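Local structure of LbaCas13a H328A (C2c2) (Lachnospiraceae bacterium NK4A179, 5WLH) at residues V306-D314 against N375-V383; R334-L344 against T423-E434. The protein is a CRISPR-Cas13a nuclease that binds a CRISPR guide RNA precursor and, directed by the guide, probably recognises and cleaves RNA. All coordinates share one frame; numbering follows the deposited sequence.

Interaction 1 of 2, residues V306-D314 against N375-V383. With nucleotides of chain B.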
# COMPACT_ATOMS: atom_id res chain seq x y z
N VAL A 306 -12.22 31.57 -5.47
CA VAL A 306 -13.20 30.51 -5.21
C VAL A 306 -14.58 31.12 -5.01
O VAL A 306 -15.59 30.63 -5.54
CB VAL A 306 -12.79 29.68 -3.99
CG1 VAL A 306 -13.88 28.66 -3.63
CG2 VAL A 306 -11.45 28.99 -4.23
N VAL A 307 -14.66 32.19 -4.23
CA VAL A 307 -15.96 32.82 -4.00
C VAL A 307 -16.53 33.32 -5.32
O VAL A 307 -17.72 33.11 -5.62
CB VAL A 307 -15.83 33.96 -2.97
CG1 VAL A 307 -17.12 34.80 -2.95
CG2 VAL A 307 -15.51 33.38 -1.58
N LEU A 308 -15.70 33.97 -6.14
CA LEU A 308 -16.15 34.44 -7.45
C LEU A 308 -16.68 33.29 -8.30
O LEU A 308 -17.74 33.41 -8.94
CB LEU A 308 -15.01 35.14 -8.19
CG LEU A 308 -15.24 35.32 -9.68
CD1 LEU A 308 -16.33 36.37 -9.91
CD2 LEU A 308 -13.95 35.69 -10.42
N TYR A 309 -15.96 32.18 -8.33
CA TYR A 309 -16.32 31.08 -9.21
C TYR A 309 -17.71 30.55 -8.90
O TYR A 309 -18.52 30.32 -9.81
CB TYR A 309 -15.29 29.96 -9.09
CG TYR A 309 -15.36 28.92 -10.18
CD1 TYR A 309 -16.26 27.85 -10.10
CD2 TYR A 309 -14.53 29.00 -11.28
CE1 TYR A 309 -16.30 26.89 -11.09
CE2 TYR A 309 -14.57 28.04 -12.29
CZ TYR A 309 -15.47 27.00 -12.18
OH TYR A 309 -15.49 26.06 -13.18
N PHE A 310 -18.02 30.37 -7.62
CA PHE A 310 -19.24 29.70 -7.24
C PHE A 310 -20.37 30.65 -6.87
O PHE A 310 -21.54 30.24 -6.91
CB PHE A 310 -18.99 28.77 -6.04
CG PHE A 310 -18.17 27.58 -6.39
CD1 PHE A 310 -18.75 26.50 -7.05
CD2 PHE A 310 -16.81 27.54 -6.11
CE1 PHE A 310 -17.99 25.39 -7.41
CE2 PHE A 310 -16.05 26.43 -6.46
CZ PHE A 310 -16.65 25.35 -7.11
N TYR A 311 -20.06 31.88 -6.50
CA TYR A 311 -21.09 32.79 -6.01
C TYR A 311 -21.21 34.06 -6.83
O TYR A 311 -22.11 34.86 -6.57
CB TYR A 311 -20.85 33.13 -4.53
CG TYR A 311 -20.81 31.89 -3.68
CD1 TYR A 311 -21.98 31.29 -3.23
CD2 TYR A 311 -19.59 31.28 -3.36
CE1 TYR A 311 -21.94 30.11 -2.47
CE2 TYR A 311 -19.54 30.13 -2.59
CZ TYR A 311 -20.71 29.55 -2.16
OH TYR A 311 -20.64 28.40 -1.40
N GLY A 312 -20.35 34.25 -7.82
CA GLY A 312 -20.50 35.36 -8.73
C GLY A 312 -19.87 36.63 -8.20
O GLY A 312 -19.62 36.79 -7.01
N SER A 313 -19.63 37.56 -9.13
CA SER A 313 -18.89 38.79 -8.83
C SER A 313 -19.64 39.73 -7.89
O SER A 313 -19.02 40.67 -7.39
CB SER A 313 -18.57 39.51 -10.14
OG SER A 313 -19.76 39.94 -10.76
N ASP A 314 -20.93 39.51 -7.65
CA ASP A 314 -21.69 40.37 -6.75
C ASP A 314 -21.78 39.81 -5.34
O ASP A 314 -22.53 40.35 -4.52
CB ASP A 314 -23.09 40.61 -7.31
CG ASP A 314 -23.12 41.70 -8.36
OD1 ASP A 314 -22.64 42.82 -8.07
OD2 ASP A 314 -23.61 41.43 -9.48
N ASN A 375 -20.86 23.93 -14.39
CA ASN A 375 -19.43 24.19 -14.25
C ASN A 375 -18.92 25.09 -15.38
O ASN A 375 -18.16 26.03 -15.13
CB ASN A 375 -18.66 22.86 -14.23
CG ASN A 375 -17.26 23.01 -13.62
OD1 ASN A 375 -17.04 23.85 -12.75
ND2 ASN A 375 -16.32 22.19 -14.06
N ILE A 376 -19.35 24.82 -16.61
CA ILE A 376 -18.93 25.64 -17.75
C ILE A 376 -19.41 27.07 -17.57
O ILE A 376 -18.65 28.03 -17.80
CB ILE A 376 -19.46 25.03 -19.06
CG1 ILE A 376 -18.69 23.75 -19.41
CG2 ILE A 376 -19.40 26.07 -20.20
CD1 ILE A 376 -19.44 22.82 -20.39
N GLY A 377 -20.66 27.25 -17.16
CA GLY A 377 -21.16 28.59 -16.93
C GLY A 377 -20.40 29.31 -15.83
O GLY A 377 -20.02 30.48 -15.99
N CYS A 378 -20.16 28.64 -14.70
CA CYS A 378 -19.34 29.21 -13.65
C CYS A 378 -17.97 29.61 -14.17
O CYS A 378 -17.45 30.68 -13.82
CB CYS A 378 -19.15 28.21 -12.52
SG CYS A 378 -20.60 27.94 -11.55
N TYR A 379 -17.35 28.74 -14.96
CA TYR A 379 -16.02 29.02 -15.49
C TYR A 379 -16.04 30.27 -16.36
O TYR A 379 -15.23 31.19 -16.18
CB TYR A 379 -15.51 27.82 -16.27
CG TYR A 379 -14.27 28.09 -17.07
CD1 TYR A 379 -14.34 28.56 -18.38
CD2 TYR A 379 -13.00 27.90 -16.52
CE1 TYR A 379 -13.20 28.82 -19.11
CE2 TYR A 379 -11.85 28.16 -17.24
CZ TYR A 379 -11.96 28.61 -18.54
OH TYR A 379 -10.83 28.87 -19.28
N ARG A 380 -16.96 30.33 -17.33
CA ARG A 380 -16.97 31.47 -18.24
C ARG A 380 -17.25 32.77 -17.50
O ARG A 380 -16.65 33.81 -17.79
CB ARG A 380 -17.98 31.22 -19.36
CG ARG A 380 -17.74 29.89 -20.02
CD ARG A 380 -18.06 29.86 -21.49
NE ARG A 380 -17.52 28.65 -22.10
CZ ARG A 380 -18.19 27.84 -22.90
NH1 ARG A 380 -19.45 28.12 -23.21
NH2 ARG A 380 -17.61 26.77 -23.40
N GLN A 381 -18.14 32.72 -16.50
CA GLN A 381 -18.42 33.89 -15.69
C GLN A 381 -17.20 34.34 -14.89
O GLN A 381 -16.94 35.55 -14.75
CB GLN A 381 -19.60 33.58 -14.76
CG GLN A 381 -19.63 34.38 -13.48
CD GLN A 381 -18.95 33.68 -12.29
OE1 GLN A 381 -18.84 32.44 -12.23
NE2 GLN A 381 -18.47 34.48 -11.35
N ALA A 382 -16.44 33.39 -14.33
CA ALA A 382 -15.27 33.74 -13.53
C ALA A 382 -14.16 34.32 -14.40
O ALA A 382 -13.52 35.31 -14.02
CB ALA A 382 -14.78 32.52 -12.75
N VAL A 383 -13.91 33.71 -15.55
CA VAL A 383 -12.90 34.23 -16.47
C VAL A 383 -13.22 35.67 -16.84
O VAL A 383 -12.35 36.54 -16.83
CB VAL A 383 -12.78 33.31 -17.70
CG1 VAL A 383 -12.06 34.01 -18.83
CG2 VAL A 383 -12.05 31.99 -17.35
P A B 16 -10.84 26.78 -27.02
OP1 A B 16 -10.79 26.91 -28.49
OP2 A B 16 -9.77 27.39 -26.18
O5' A B 16 -12.22 27.40 -26.53
C5' A B 16 -13.45 27.10 -27.18
C4' A B 16 -14.62 27.69 -26.43
O4' A B 16 -14.62 27.15 -25.09
C3' A B 16 -14.58 29.21 -26.26
O3' A B 16 -15.91 29.68 -26.09
C2' A B 16 -13.85 29.38 -24.94
O2' A B 16 -14.17 30.58 -24.27
C1' A B 16 -14.35 28.17 -24.15
N9 A B 16 -13.35 27.62 -23.23
C8 A B 16 -11.98 27.60 -23.32
N7 A B 16 -11.41 26.96 -22.33
C5 A B 16 -12.48 26.53 -21.55
C6 A B 16 -12.56 25.80 -20.36
N6 A B 16 -11.48 25.34 -19.70
N1 A B 16 -13.80 25.55 -19.88
C2 A B 16 -14.88 26.00 -20.53
N3 A B 16 -14.94 26.70 -21.67
C4 A B 16 -13.69 26.93 -22.11
P A B 18 -20.31 25.31 -25.50
OP1 A B 18 -21.28 24.19 -25.44
OP2 A B 18 -20.61 26.60 -24.81
O5' A B 18 -18.91 24.80 -24.91
C5' A B 18 -18.25 23.66 -25.47
C4' A B 18 -16.76 23.88 -25.57
O4' A B 18 -16.29 24.50 -24.34
C3' A B 18 -15.92 22.62 -25.70
O3' A B 18 -15.84 22.13 -27.03
C2' A B 18 -14.58 23.06 -25.14
O2' A B 18 -13.86 23.83 -26.09
C1' A B 18 -15.02 23.98 -24.00
N9 A B 18 -15.14 23.27 -22.71
C8 A B 18 -16.29 22.92 -22.05
N7 A B 18 -16.09 22.31 -20.90
C5 A B 18 -14.70 22.26 -20.80
C6 A B 18 -13.83 21.74 -19.83
N6 A B 18 -14.21 21.14 -18.71
N1 A B 18 -12.50 21.86 -20.05
C2 A B 18 -12.09 22.47 -21.17
N3 A B 18 -12.80 22.99 -22.16
C4 A B 18 -14.12 22.85 -21.91
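Tyr309 drives its ring between Asn375, Cys378, Tyr379 and Ala382 as a knob into a hole, the central element of a helix-helix packing in which the axes approach to 8.4 Å and cross at 129°. The ring lies with CG anti to the backbone N (chi1 -166°), a setting that carries it in among the four residues.

A hydrogen bond runs from Tyr309 OH to Asn375 OD1, 2.7 Å long. The hydroxyl approaches from above the amide plane, 52° out of it, whereas OD1 sits near the plane of the ring, at its edge. Asn375 ND2 bonds to the carbonyl of Glu409 on helix 398-417, so both ends of the buried amide are engaged and its rotation is probably fixed.

Apolar contacts line the ring and continue beyond it. Cys378 CB lies 3.5 Å from Tyr309 CE1, with SG placed obliquely to the ring, and across the ring Ala382 CB meets Tyr309 CD2 at 3.8 Å. Leu308 extends the packing, its CD2 branch 4.0 Å from Ala382 CB.

The other side of helix 375-383 binds RNA. The base of A16 of chain B lies over one face of Tyr379, its C6 3.3 Å from Tyr379 CE1, while Val383 CG2 backs the opposite face. Arg380 NE and NH2 share N3 of A16 of chain B, and NH2 also donates, nearly straight, to O5' of A18 of chain B at 2.8 Å. Beneath the guanidinium, Ile376 CG2 sits 3.4 Å from the plane of Arg380, over its centre.

Interaction 2 of 2, residues R334-L344 against T423-E434. With nucleotides of chain B.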
# COMPACT_ATOMS: atom_id res chain seq x y z
N ARG A 334 -19.84 29.29 3.99
CA ARG A 334 -20.41 28.64 2.82
C ARG A 334 -20.84 27.21 3.12
O ARG A 334 -21.75 26.69 2.47
CB ARG A 334 -19.42 28.65 1.65
CG ARG A 334 -18.68 29.96 1.46
CD ARG A 334 -19.58 31.06 0.92
NE ARG A 334 -18.87 32.34 0.90
CZ ARG A 334 -19.30 33.42 0.26
NH1 ARG A 334 -20.44 33.38 -0.42
NH2 ARG A 334 -18.59 34.54 0.30
N ARG A 335 -20.20 26.56 4.10
CA ARG A 335 -20.56 25.19 4.45
C ARG A 335 -22.02 25.10 4.88
O ARG A 335 -22.76 24.21 4.44
CB ARG A 335 -19.65 24.67 5.56
CG ARG A 335 -19.92 23.22 5.97
CD ARG A 335 -19.29 22.85 7.32
NE ARG A 335 -20.00 21.75 7.98
CZ ARG A 335 -20.55 21.82 9.19
NH1 ARG A 335 -21.18 20.76 9.70
NH2 ARG A 335 -20.47 22.93 9.91
N VAL A 336 -22.47 26.03 5.74
CA VAL A 336 -23.86 26.03 6.19
C VAL A 336 -24.78 26.74 5.22
O VAL A 336 -25.97 26.91 5.53
CB VAL A 336 -24.00 26.66 7.59
CG1 VAL A 336 -23.59 25.68 8.67
CG2 VAL A 336 -23.19 27.95 7.69
N ASP A 337 -24.28 27.15 4.06
CA ASP A 337 -25.14 27.75 3.03
C ASP A 337 -25.95 26.66 2.33
O ASP A 337 -25.46 25.56 2.06
CB ASP A 337 -24.28 28.51 2.02
CG ASP A 337 -25.11 29.23 0.98
OD1 ASP A 337 -26.35 29.24 1.10
OD2 ASP A 337 -24.51 29.80 0.04
N ASN A 338 -27.20 26.99 2.02
CA ASN A 338 -28.14 26.02 1.48
C ASN A 338 -28.35 26.15 -0.02
O ASN A 338 -29.16 25.42 -0.59
CB ASN A 338 -29.49 26.15 2.19
CG ASN A 338 -29.70 25.07 3.21
OD1 ASN A 338 -29.48 23.89 2.93
ND2 ASN A 338 -30.11 25.46 4.41
N ARG A 339 -27.63 27.06 -0.68
CA ARG A 339 -27.76 27.24 -2.11
C ARG A 339 -27.49 25.94 -2.86
O ARG A 339 -26.60 25.16 -2.50
CB ARG A 339 -26.78 28.32 -2.57
CG ARG A 339 -27.07 28.90 -3.93
CD ARG A 339 -26.30 30.18 -4.13
NE ARG A 339 -25.95 30.84 -2.88
CZ ARG A 339 -25.46 32.08 -2.81
NH1 ARG A 339 -25.28 32.76 -3.93
NH2 ARG A 339 -25.16 32.62 -1.64
N GLU A 340 -28.28 25.69 -3.90
CA GLU A 340 -28.14 24.50 -4.72
C GLU A 340 -27.30 24.84 -5.95
O GLU A 340 -27.55 25.85 -6.61
CB GLU A 340 -29.51 23.96 -5.14
CG GLU A 340 -30.44 23.75 -3.97
CD GLU A 340 -31.63 22.88 -4.32
OE1 GLU A 340 -31.92 22.72 -5.53
OE2 GLU A 340 -32.27 22.36 -3.38
N PHE A 341 -26.29 24.01 -6.24
CA PHE A 341 -25.48 24.23 -7.43
C PHE A 341 -26.24 23.88 -8.70
O PHE A 341 -26.17 24.61 -9.70
CB PHE A 341 -24.18 23.41 -7.33
CG PHE A 341 -23.18 23.71 -8.42
CD1 PHE A 341 -22.49 24.91 -8.44
CD2 PHE A 341 -22.89 22.75 -9.39
CE1 PHE A 341 -21.56 25.17 -9.42
CE2 PHE A 341 -21.94 23.01 -10.37
CZ PHE A 341 -21.27 24.22 -10.38
N ILE A 342 -26.94 22.75 -8.69
CA ILE A 342 -27.83 22.31 -9.75
C ILE A 342 -29.14 21.86 -9.11
O ILE A 342 -29.20 21.52 -7.93
CB ILE A 342 -27.25 21.14 -10.59
CG1 ILE A 342 -26.84 19.98 -9.67
CG2 ILE A 342 -26.08 21.61 -11.43
CD1 ILE A 342 -26.54 18.72 -10.45
N LYS A 343 -30.19 21.84 -9.92
CA LYS A 343 -31.46 21.27 -9.50
C LYS A 343 -31.44 19.78 -9.80
O LYS A 343 -31.27 19.37 -10.95
CB LYS A 343 -32.63 21.99 -10.19
CG LYS A 343 -32.66 21.90 -11.72
CD LYS A 343 -33.54 20.74 -12.20
CE LYS A 343 -33.11 20.26 -13.58
NZ LYS A 343 -33.48 18.83 -13.76
N LEU A 344 -31.56 18.97 -8.77
CA LEU A 344 -31.55 17.54 -9.05
C LEU A 344 -32.91 17.10 -9.60
O LEU A 344 -33.94 17.55 -9.11
CB LEU A 344 -31.22 16.76 -7.79
CG LEU A 344 -29.78 16.96 -7.29
CD1 LEU A 344 -29.58 16.18 -6.02
CD2 LEU A 344 -28.81 16.52 -8.36
N THR A 423 -26.54 12.60 -4.93
CA THR A 423 -26.95 12.97 -3.57
C THR A 423 -27.19 14.47 -3.51
O THR A 423 -26.56 15.24 -4.25
CB THR A 423 -25.90 12.62 -2.50
OG1 THR A 423 -24.71 13.38 -2.73
CG2 THR A 423 -25.56 11.13 -2.52
N GLU A 424 -28.07 14.88 -2.61
CA GLU A 424 -28.31 16.31 -2.47
C GLU A 424 -27.11 17.03 -1.87
O GLU A 424 -26.80 18.16 -2.27
CB GLU A 424 -29.57 16.58 -1.64
CG GLU A 424 -29.77 18.07 -1.33
CD GLU A 424 -29.73 18.96 -2.59
OE1 GLU A 424 -29.00 19.98 -2.59
OE2 GLU A 424 -30.44 18.63 -3.57
N PHE A 425 -26.40 16.42 -0.92
CA PHE A 425 -25.31 17.17 -0.29
C PHE A 425 -24.23 17.54 -1.31
O PHE A 425 -23.65 18.62 -1.22
CB PHE A 425 -24.76 16.42 0.92
CG PHE A 425 -23.73 15.34 0.61
CD1 PHE A 425 -22.39 15.66 0.45
CD2 PHE A 425 -24.11 14.01 0.56
CE1 PHE A 425 -21.45 14.67 0.20
CE2 PHE A 425 -23.17 13.01 0.31
CZ PHE A 425 -21.83 13.35 0.13
N LYS A 426 -24.00 16.68 -2.30
CA LYS A 426 -22.99 16.97 -3.31
C LYS A 426 -23.46 17.98 -4.33
O LYS A 426 -22.65 18.45 -5.13
CB LYS A 426 -22.59 15.69 -4.05
CG LYS A 426 -21.79 14.75 -3.23
CD LYS A 426 -20.79 14.04 -4.12
CE LYS A 426 -19.85 13.24 -3.26
NZ LYS A 426 -19.66 11.91 -3.86
N ALA A 427 -24.75 18.28 -4.35
CA ALA A 427 -25.29 19.29 -5.25
C ALA A 427 -25.37 20.67 -4.61
O ALA A 427 -25.87 21.59 -5.26
CB ALA A 427 -26.68 18.87 -5.74
N ARG A 428 -24.94 20.81 -3.36
CA ARG A 428 -24.95 22.10 -2.67
C ARG A 428 -23.74 22.93 -3.10
O ARG A 428 -22.61 22.43 -3.12
CB ARG A 428 -24.94 21.93 -1.15
CG ARG A 428 -26.08 21.09 -0.60
CD ARG A 428 -26.31 21.35 0.90
NE ARG A 428 -26.36 20.10 1.67
CZ ARG A 428 -27.42 19.30 1.75
NH1 ARG A 428 -28.54 19.61 1.12
NH2 ARG A 428 -27.37 18.18 2.47
N THR A 429 -23.98 24.20 -3.42
CA THR A 429 -22.89 25.05 -3.88
C THR A 429 -21.78 25.14 -2.84
O THR A 429 -20.59 25.12 -3.18
CB THR A 429 -23.42 26.45 -4.22
OG1 THR A 429 -24.42 26.32 -5.23
CG2 THR A 429 -22.29 27.32 -4.76
N GLY A 430 -22.15 25.22 -1.56
CA GLY A 430 -21.16 25.34 -0.50
C GLY A 430 -20.38 24.07 -0.26
O GLY A 430 -19.25 24.11 0.24
N TYR A 431 -20.97 22.91 -0.56
CA TYR A 431 -20.18 21.69 -0.56
C TYR A 431 -19.07 21.79 -1.60
O TYR A 431 -17.90 21.47 -1.32
CB TYR A 431 -21.06 20.48 -0.87
CG TYR A 431 -20.26 19.23 -1.17
CD1 TYR A 431 -19.82 18.41 -0.14
CD2 TYR A 431 -19.92 18.89 -2.48
CE1 TYR A 431 -19.07 17.26 -0.40
CE2 TYR A 431 -19.17 17.76 -2.75
CZ TYR A 431 -18.76 16.95 -1.71
OH TYR A 431 -18.04 15.82 -1.99
N LEU A 432 -19.42 22.23 -2.80
CA LEU A 432 -18.45 22.30 -3.89
C LEU A 432 -17.41 23.39 -3.65
O LEU A 432 -16.21 23.17 -3.89
CB LEU A 432 -19.17 22.56 -5.20
CG LEU A 432 -20.14 21.45 -5.58
CD1 LEU A 432 -20.92 21.87 -6.80
CD2 LEU A 432 -19.37 20.15 -5.85
N SER A 433 -17.84 24.57 -3.22
CA SER A 433 -16.87 25.64 -3.02
C SER A 433 -15.83 25.23 -1.99
O SER A 433 -14.64 25.50 -2.17
CB SER A 433 -17.56 26.95 -2.63
OG SER A 433 -18.20 26.87 -1.38
N GLU A 434 -16.25 24.54 -0.92
CA GLU A 434 -15.29 24.18 0.11
C GLU A 434 -14.46 22.97 -0.28
O GLU A 434 -13.28 22.90 0.07
CB GLU A 434 -16.02 23.98 1.43
CG GLU A 434 -16.73 25.28 1.88
CD GLU A 434 -15.96 26.53 1.47
OE1 GLU A 434 -16.52 27.37 0.73
OE2 GLU A 434 -14.78 26.66 1.87
P G B 5 -15.54 13.21 2.67
OP1 G B 5 -14.47 12.48 1.93
OP2 G B 5 -15.95 14.57 2.23
O5' G B 5 -16.85 12.32 2.68
C5' G B 5 -16.83 10.96 3.05
C4' G B 5 -18.24 10.41 3.05
O4' G B 5 -19.00 11.06 4.10
C3' G B 5 -19.05 10.69 1.79
O3' G B 5 -18.78 9.77 0.74
C2' G B 5 -20.48 10.58 2.30
O2' G B 5 -20.84 9.22 2.46
C1' G B 5 -20.34 11.23 3.68
N9 G B 5 -20.62 12.67 3.63
C8 G B 5 -19.71 13.68 3.39
N7 G B 5 -20.24 14.88 3.41
C5 G B 5 -21.59 14.64 3.67
C6 G B 5 -22.66 15.56 3.79
O6 G B 5 -22.61 16.79 3.68
N1 G B 5 -23.86 14.89 4.04
C2 G B 5 -24.00 13.53 4.16
N2 G B 5 -25.23 13.07 4.41
N3 G B 5 -23.01 12.65 4.04
C4 G B 5 -21.84 13.29 3.79
P A B 3 -14.22 23.28 7.56
OP1 A B 3 -14.25 22.67 6.20
OP2 A B 3 -15.14 24.40 7.91
O5' A B 3 -14.48 22.19 8.68
C5' A B 3 -15.21 21.04 8.38
C4' A B 3 -14.53 19.83 8.95
O4' A B 3 -15.10 19.55 10.25
C3' A B 3 -14.77 18.57 8.13
O3' A B 3 -13.79 18.40 7.13
C2' A B 3 -14.81 17.48 9.18
O2' A B 3 -13.50 17.16 9.60
C1' A B 3 -15.50 18.21 10.33
N9 A B 3 -16.97 18.21 10.21
C8 A B 3 -17.79 19.31 10.08
N7 A B 3 -19.07 19.01 10.03
C5 A B 3 -19.09 17.63 10.14
C6 A B 3 -20.14 16.69 10.17
N6 A B 3 -21.42 17.04 10.06
N1 A B 3 -19.83 15.38 10.30
C2 A B 3 -18.53 15.04 10.40
N3 A B 3 -17.46 15.83 10.39
C4 A B 3 -17.81 17.12 10.26
P A B 6 -18.50 10.29 -0.75
OP1 A B 6 -18.62 11.76 -0.79
OP2 A B 6 -19.29 9.43 -1.67
O5' A B 6 -16.96 9.92 -1.01
C5' A B 6 -15.91 10.73 -0.49
C4' A B 6 -14.71 9.90 -0.09
O4' A B 6 -15.06 9.04 1.01
C3' A B 6 -14.20 8.93 -1.15
O3' A B 6 -13.35 9.56 -2.08
C2' A B 6 -13.51 7.86 -0.33
O2' A B 6 -12.26 8.36 0.17
C1' A B 6 -14.44 7.78 0.87
N9 A B 6 -15.51 6.77 0.70
C8 A B 6 -16.86 7.00 0.69
N7 A B 6 -17.57 5.91 0.58
C5 A B 6 -16.61 4.90 0.54
C6 A B 6 -16.72 3.51 0.44
N6 A B 6 -17.90 2.89 0.36
N1 A B 6 -15.57 2.79 0.44
C2 A B 6 -14.39 3.43 0.52
N3 A B 6 -14.17 4.74 0.60
C4 A B 6 -15.33 5.42 0.62
O HOH W 1 -24.71 25.70 -0.66
O HOH W 2 -25.31 28.30 -6.63
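The carbonyl oxygen of Arg339 is gripped from several directions: Thr429 N donates to it at 2.9 Å, water 1 donates to Arg339 O at 2.7 Å, and the CA-H of Arg428 leans on it as well. The same water donates to Asp337 O and accepts from Gly430 N, so it ties the loop to the first turn of helix 429-458. Phe341 N returns the bond to Ala427 O at 2.6 Å, almost in line with the C=O, and together the two backbone bonds make a single beta bridge centred on Glu340 and Arg428. Asp337 shapes the loop through an Asx turn, its OD1 accepting from Arg339 N.

Close approach depends on Gly430, whose CA lies 3.3 Å from Arg334 O; a CB there would collide with that oxygen. Beyond the bridge, Leu432 CD1 makes a CH-pi contact over the face of Phe341, 3.6 Å from the ring centroid, and Thr429 OG1 lies at the ring edge. Leu344 CG rests 4.0 Å from Ala427 CB.

Phe425 points away from the loop, toward RNA. Its CG falls between the backbone N and carbonyl carbon (chi1 83°), laying the ring flat on the base of G5 of chain B, where Phe425 CD1 comes within 3.4 Å of C6; Lys426 CG backs the other face. With an alanine here, G5 of chain B would probably lose the surface under its base and be freer to tilt.

Arg334 is held by salt bridges to Asp315, in the loop after helix 292-311, and to Asp330 of its own helix. Among the neighbouring helices, Phe341 packs on Tyr371, Gln374 and Cys378 of helix 357-388, and Glu434 pairs with Arg303 of helix 292-311.

In the fold
The segments alternate along the chain: 306-314, 334-344, 375-383, then 423-434, so the two contacts interlock along the chain. Helices 292-311, 327-335 and 357-388 follow one another, and helix 429-458 comes in to complete the cluster. The centres of interactions 1 and 2 lie about 15 Å apart, on the same side of the chain's centre. They join directly where Tyr311 OH probably hydrogen-bonds to Ser433 OG at 2.9 Å, and where Val306 CG1 packs against Ser433 O at 3.6 Å. Both contacts carry residues that bind chain B, so one interlocked helical framework presents separate surfaces to different nucleotides of the guide precursor.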